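Long-range contact in bifunctional protein PutA (Bdellovibrio bacteriovorus, PDB 5UR2), which probably oxidises proline to glutamate in two steps, pairing a flavin-dependent proline dehydrogenase with an NAD-dependent L-glutamate gamma-semialdehyde dehydrogenase: residues 706-720 / 734-748. Sequence-based numbering, arbitrary orientation.
Sequences VNHKYTTTIAFTGSK and QPGQQHVKRCIIEMG
Gln734 opens residues 734-748 by laying its CG 3.1 Å from Asn707 O, while its own backbone N is held by Gln737 OE1 across a type II turn. Further on, the His739 imidazole slots in beside residues 709-712. NE2 donates to Thr711 O at 2.7 Å; the oxygen lies near the ring plane, but NE2 stands well above the carbonyl plane. Thr712 CG2 sits over the centre of one ring face, a CH-pi contact at 3.7 Å from the centroid, and Gln737 CG lies on the opposite face. Lys741 runs out fully extended, its CG anti to the carbonyl carbon (chi1 -77°), and carries NZ to the end of helix 698-707, where Val706 O and His708 O each accept a bond of 2.9 Å. From Arg742 to Glu746 the chain pairs in parallel with strand 711-717 as the second strand of a beta-alpha-beta unit of the Rossmann-like domain; helix 720-730 makes the crossover and packs on Phe716. Ile745 CD1 meets that ring at its edge, 3.9 Å from Phe716 CD2. On the other face of the sheet Glu746, the predicted active-site glutamate, near the likewise predicted Cys780, lays its CB 3.5 Å from Thr717 OG1, which binds two waters. The chemistry thus changes along 734-748: lysine and imidazole nitrogens bind carbonyls before the strand pairing, whereas regular backbone pairing carries the strand to the probable catalytic glutamate.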
loop_
_atom_site.group_PDB
_atom_site.type_symbol
_atom_site.label_atom_id
_atom_site.label_comp_id
_atom_site.label_asym_id
_atom_site.label_seq_id
_atom_site.Cartn_x
_atom_site.Cartn_y
_atom_site.Cartn_z
ATOM N N VAL B 706 -19.673 19.299 -13.168
ATOM C CA VAL B 706 -19.812 17.844 -13.242
ATOM C C VAL B 706 -19.832 17.394 -14.696
ATOM O O VAL B 706 -19.195 16.398 -15.060
ATOM C CB VAL B 706 -21.072 17.374 -12.487
ATOM C CG1 VAL B 706 -21.506 15.978 -12.956
ATOM C CG2 VAL B 706 -20.816 17.350 -10.984
ATOM N N ASN B 707 -20.546 18.133 -15.553
ATOM C CA ASN B 707 -20.758 17.723 -16.933
ATOM C C ASN B 707 -19.622 18.099 -17.870
ATOM O O ASN B 707 -19.572 17.562 -18.975
ATOM C CB ASN B 707 -22.055 18.336 -17.493
ATOM C CG ASN B 707 -23.304 17.705 -16.891
ATOM O OD1 ASN B 707 -23.302 16.528 -16.533
ATOM N ND2 ASN B 707 -24.398 18.457 -16.862
ATOM N N HIS B 708 -18.711 18.982 -17.465
ATOM C CA HIS B 708 -17.746 19.542 -18.404
ATOM C C HIS B 708 -16.774 18.486 -18.937
ATOM O O HIS B 708 -16.405 17.537 -18.244
ATOM C CB HIS B 708 -16.955 20.660 -17.727
ATOM C CG HIS B 708 -16.273 21.576 -18.689
ATOM N ND1 HIS B 708 -15.068 21.265 -19.279
ATOM C CD2 HIS B 708 -16.630 22.791 -19.173
ATOM C CE1 HIS B 708 -14.714 22.247 -20.092
ATOM N NE2 HIS B 708 -15.644 23.185 -20.044
ATOM N N LYS B 709 -16.317 18.693 -20.177
ATOM C CA LYS B 709 -15.437 17.722 -20.823
ATOM C C LYS B 709 -14.044 17.677 -20.195
ATOM O O LYS B 709 -13.363 16.659 -20.323
ATOM C CB LYS B 709 -15.317 18.030 -22.323
ATOM C CG LYS B 709 -14.609 19.349 -22.604
ATOM C CD LYS B 709 -14.549 19.695 -24.087
ATOM C CE LYS B 709 -13.814 21.019 -24.273
ATOM N NZ LYS B 709 -13.965 21.572 -25.644
ATOM N N TYR B 710 -13.604 18.740 -19.517
ATOM C CA TYR B 710 -12.285 18.705 -18.905
ATOM C C TYR B 710 -12.286 18.021 -17.546
ATOM O O TYR B 710 -11.221 17.623 -17.074
ATOM C CB TYR B 710 -11.726 20.113 -18.701
ATOM C CG TYR B 710 -11.347 20.889 -19.938
ATOM C CD1 TYR B 710 -11.139 20.265 -21.160
ATOM C CD2 TYR B 710 -11.187 22.269 -19.866
ATOM C CE1 TYR B 710 -10.791 21.014 -22.289
ATOM C CE2 TYR B 710 -10.845 23.013 -20.970
ATOM C CZ TYR B 710 -10.648 22.396 -22.174
ATOM O OH TYR B 710 -10.297 23.183 -23.245
ATOM N N THR B 711 -13.438 17.902 -16.897
ATOM C CA THR B 711 -13.496 17.331 -15.556
ATOM C C THR B 711 -13.181 15.839 -15.597
ATOM O O THR B 711 -13.907 15.065 -16.223
ATOM C CB THR B 711 -14.878 17.563 -14.954
ATOM O OG1 THR B 711 -15.109 18.969 -14.850
ATOM C CG2 THR B 711 -14.987 16.914 -13.584
ATOM N N THR B 712 -12.109 15.433 -14.920
ATOM C CA THR B 712 -11.706 14.034 -14.877
ATOM C C THR B 712 -12.188 13.317 -13.630
ATOM O O THR B 712 -12.470 12.120 -13.682
ATOM C CB THR B 712 -10.181 13.918 -14.941
ATOM O OG1 THR B 712 -9.600 14.587 -13.817
ATOM C CG2 THR B 712 -9.677 14.579 -16.205
ATOM N N THR B 713 -12.300 14.033 -12.522
ATOM C CA THR B 713 -12.607 13.451 -11.233
ATOM C C THR B 713 -13.634 14.330 -10.539
ATOM O O THR B 713 -13.511 15.561 -10.553
ATOM C CB THR B 713 -11.312 13.346 -10.414
ATOM O OG1 THR B 713 -10.344 12.638 -11.198
ATOM C CG2 THR B 713 -11.534 12.648 -9.073
ATOM N N ILE B 714 -14.650 13.705 -9.947
ATOM C CA ILE B 714 -15.691 14.421 -9.206
ATOM C C ILE B 714 -15.699 13.901 -7.774
ATOM O O ILE B 714 -15.925 12.706 -7.550
ATOM C CB ILE B 714 -17.075 14.245 -9.855
ATOM C CG1 ILE B 714 -17.055 14.779 -11.297
ATOM C CG2 ILE B 714 -18.124 14.944 -9.019
ATOM C CD1 ILE B 714 -18.172 14.210 -12.199
ATOM N N ALA B 715 -15.460 14.788 -6.805
ATOM C CA ALA B 715 -15.599 14.457 -5.390
ATOM C C ALA B 715 -16.854 15.148 -4.878
ATOM O O ALA B 715 -16.938 16.382 -4.885
ATOM C CB ALA B 715 -14.367 14.880 -4.587
ATOM N N PHE B 716 -17.839 14.353 -4.481
ATOM C CA PHE B 716 -19.124 14.848 -4.017
ATOM C C PHE B 716 -19.499 14.138 -2.738
ATOM O O PHE B 716 -19.478 12.906 -2.680
ATOM C CB PHE B 716 -20.252 14.640 -5.038
ATOM C CG PHE B 716 -21.624 14.751 -4.430
ATOM C CD1 PHE B 716 -22.200 15.995 -4.195
ATOM C CD2 PHE B 716 -22.326 13.605 -4.056
ATOM C CE1 PHE B 716 -23.463 16.100 -3.617
ATOM C CE2 PHE B 716 -23.581 13.695 -3.471
ATOM C CZ PHE B 716 -24.156 14.948 -3.254
ATOM N N THR B 717 -19.854 14.911 -1.727
ATOM C CA THR B 717 -20.413 14.370 -0.499
ATOM C C THR B 717 -21.710 15.095 -0.189
ATOM O O THR B 717 -21.731 16.326 -0.100
ATOM C CB THR B 717 -19.423 14.482 0.653
ATOM O OG1 THR B 717 -18.333 13.586 0.401
ATOM C CG2 THR B 717 -20.102 14.139 1.968
ATOM N N GLY B 718 -22.782 14.329 -0.047
ATOM C CA GLY B 718 -24.110 14.891 0.121
ATOM C C GLY B 718 -25.157 13.798 0.095
ATOM O O GLY B 718 -24.903 12.662 0.517
ATOM N N SER B 719 -26.323 14.147 -0.433
ATOM C CA SER B 719 -27.474 13.267 -0.375
ATOM C C SER B 719 -27.374 12.152 -1.410
ATOM O O SER B 719 -26.671 12.257 -2.424
ATOM C CB SER B 719 -28.765 14.046 -0.608
ATOM O OG SER B 719 -28.891 14.420 -1.964
ATOM N N LYS B 720 -28.115 11.073 -1.136
ATOM C CA LYS B 720 -28.191 9.958 -2.069
ATOM C C LYS B 720 -28.736 10.421 -3.415
ATOM O O LYS B 720 -28.198 10.066 -4.470
ATOM C CB LYS B 720 -29.079 8.860 -1.489
ATOM C CG LYS B 720 -28.989 7.531 -2.218
ATOM C CD LYS B 720 -30.030 6.541 -1.697
ATOM C CE LYS B 720 -31.424 6.997 -2.110
ATOM N NZ LYS B 720 -32.428 5.936 -1.994
ATOM N N GLN B 734 -18.787 13.292 -22.953
ATOM C CA GLN B 734 -19.177 14.516 -23.638
ATOM C C GLN B 734 -18.379 14.698 -24.927
ATOM O O GLN B 734 -17.322 14.084 -25.109
ATOM C CB GLN B 734 -18.958 15.724 -22.730
ATOM C CG GLN B 734 -19.700 15.660 -21.398
ATOM C CD GLN B 734 -21.212 15.804 -21.524
ATOM O OE1 GLN B 734 -21.724 16.382 -22.488
ATOM N NE2 GLN B 734 -21.930 15.294 -20.531
ATOM N N PRO B 735 -18.876 15.525 -25.846
ATOM C CA PRO B 735 -18.065 15.893 -27.014
ATOM C C PRO B 735 -16.710 16.446 -26.591
ATOM O O PRO B 735 -16.613 17.333 -25.745
ATOM C CB PRO B 735 -18.920 16.957 -27.719
ATOM C CG PRO B 735 -20.342 16.605 -27.334
ATOM C CD PRO B 735 -20.247 16.069 -25.918
ATOM N N GLY B 736 -15.650 15.914 -27.187
ATOM C CA GLY B 736 -14.319 16.367 -26.843
ATOM C C GLY B 736 -13.759 15.793 -25.562
ATOM O O GLY B 736 -12.621 16.109 -25.213
ATOM N N GLN B 737 -14.508 14.968 -24.847
ATOM C CA GLN B 737 -13.993 14.344 -23.636
ATOM C C GLN B 737 -13.169 13.116 -24.024
ATOM O O GLN B 737 -13.661 12.220 -24.723
ATOM C CB GLN B 737 -15.162 13.986 -22.722
ATOM C CG GLN B 737 -14.812 13.423 -21.359
ATOM C CD GLN B 737 -16.061 12.933 -20.650
ATOM O OE1 GLN B 737 -17.128 13.559 -20.742
ATOM N NE2 GLN B 737 -15.951 11.796 -19.961
ATOM N N GLN B 738 -11.905 13.084 -23.611
ATOM C CA GLN B 738 -11.072 11.936 -23.957
ATOM C C GLN B 738 -10.577 11.223 -22.705
ATOM O O GLN B 738 -9.397 10.879 -22.588
ATOM C CB GLN B 738 -9.907 12.364 -24.855
ATOM C CG GLN B 738 -10.411 12.971 -26.168
ATOM C CD GLN B 738 -9.344 13.118 -27.230
ATOM O OE1 GLN B 738 -8.175 13.375 -26.934
ATOM N NE2 GLN B 738 -9.751 12.959 -28.488
ATOM N N HIS B 739 -11.498 10.955 -21.790
ATOM C CA HIS B 739 -11.199 10.222 -20.570
ATOM C C HIS B 739 -12.503 9.731 -19.973
ATOM O O HIS B 739 -13.596 10.168 -20.353
ATOM C CB HIS B 739 -10.452 11.090 -19.564
ATOM C CG HIS B 739 -11.227 12.300 -19.141
ATOM N ND1 HIS B 739 -11.071 13.528 -19.747
ATOM C CD2 HIS B 739 -12.186 12.464 -18.197
ATOM C CE1 HIS B 739 -11.881 14.404 -19.178
ATOM N NE2 HIS B 739 -12.570 13.782 -18.236
ATOM N N VAL B 740 -12.358 8.824 -19.014
ATOM C CA VAL B 740 -13.459 8.298 -18.233
ATOM C C VAL B 740 -13.472 9.048 -16.903
ATOM O O VAL B 740 -12.431 9.205 -16.249
ATOM C CB VAL B 740 -13.317 6.778 -18.025
ATOM C CG1 VAL B 740 -14.523 6.213 -17.276
ATOM C CG2 VAL B 740 -13.157 6.061 -19.362
ATOM N N LYS B 741 -14.638 9.541 -16.520
ATOM C CA LYS B 741 -14.754 10.273 -15.271
ATOM C C LYS B 741 -14.760 9.331 -14.071
ATOM O O LYS B 741 -15.297 8.218 -14.126
ATOM C CB LYS B 741 -16.014 11.144 -15.287
ATOM C CG LYS B 741 -15.843 12.426 -16.130
ATOM C CD LYS B 741 -17.109 13.250 -16.252
ATOM C CE LYS B 741 -16.844 14.461 -17.165
ATOM N NZ LYS B 741 -18.045 15.322 -17.472
ATOM N N ARG B 742 -14.111 9.760 -12.994
ATOM C CA ARG B 742 -14.145 9.030 -11.741
ATOM C C ARG B 742 -14.938 9.825 -10.720
ATOM O O ARG B 742 -14.693 11.025 -10.541
ATOM C CB ARG B 742 -12.747 8.760 -11.207
ATOM C CG ARG B 742 -12.809 8.214 -9.773
ATOM C CD ARG B 742 -11.485 7.693 -9.313
ATOM N NE ARG B 742 -11.108 6.505 -10.063
ATOM C CZ ARG B 742 -9.852 6.176 -10.336
ATOM N NH1 ARG B 742 -8.840 6.956 -9.916
ATOM N NH2 ARG B 742 -9.610 5.072 -11.038
ATOM N N CYS B 743 -15.871 9.151 -10.043
ATOM C CA CYS B 743 -16.663 9.748 -8.971
ATOM C C CYS B 743 -16.180 9.236 -7.621
ATOM O O CYS B 743 -16.027 8.027 -7.435
ATOM C CB CYS B 743 -18.142 9.422 -9.129
ATOM S SG CYS B 743 -18.888 10.160 -10.581
ATOM N N ILE B 744 -15.930 10.153 -6.693
ATOM C CA ILE B 744 -15.607 9.829 -5.312
ATOM C C ILE B 744 -16.771 10.347 -4.473
ATOM O O ILE B 744 -16.867 11.556 -4.233
ATOM C CB ILE B 744 -14.266 10.442 -4.890
ATOM C CG1 ILE B 744 -13.179 10.055 -5.896
ATOM C CG2 ILE B 744 -13.874 9.977 -3.480
ATOM C CD1 ILE B 744 -11.859 10.830 -5.746
ATOM N N ILE B 745 -17.650 9.443 -4.009
ATOM C CA ILE B 745 -18.998 9.793 -3.554
ATOM C C ILE B 745 -19.243 9.277 -2.135
ATOM O O ILE B 745 -19.022 8.094 -1.859
ATOM C CB ILE B 745 -20.073 9.201 -4.483
ATOM C CG1 ILE B 745 -19.883 9.655 -5.925
ATOM C CG2 ILE B 745 -21.455 9.599 -3.993
ATOM C CD1 ILE B 745 -20.193 11.088 -6.145
ATOM N N GLU B 746 -19.763 10.141 -1.259
ATOM C CA GLU B 746 -20.279 9.758 0.057
ATOM C C GLU B 746 -21.720 10.257 0.171
ATOM O O GLU B 746 -21.982 11.436 -0.085
ATOM C CB GLU B 746 -19.392 10.344 1.164
ATOM C CG GLU B 746 -19.824 10.020 2.605
ATOM C CD GLU B 746 -19.123 10.897 3.658
ATOM O OE1 GLU B 746 -17.939 11.299 3.483
ATOM O OE2 GLU B 746 -19.788 11.220 4.662
ATOM N N MET B 747 -22.664 9.367 0.543
ATOM C CA MET B 747 -24.092 9.671 0.407
ATOM C C MET B 747 -24.958 9.443 1.653
ATOM O O MET B 747 -26.192 9.463 1.541
ATOM C CB MET B 747 -24.694 8.862 -0.741
ATOM C CG MET B 747 -24.393 9.423 -2.105
ATOM S SD MET B 747 -25.051 8.322 -3.334
ATOM C CE MET B 747 -24.079 6.861 -3.013
ATOM N N GLY B 748 -24.387 9.248 2.827
ATOM C CA GLY B 748 -25.218 9.197 4.018
ATOM C C GLY B 748 -25.516 7.789 4.508
ATOM O O GLY B 748 -25.111 6.775 3.927
HETATM O O HOH W 1 -16.532 12.516 -1.692
HETATM O O HOH W 2 -15.708 13.214 1.791
#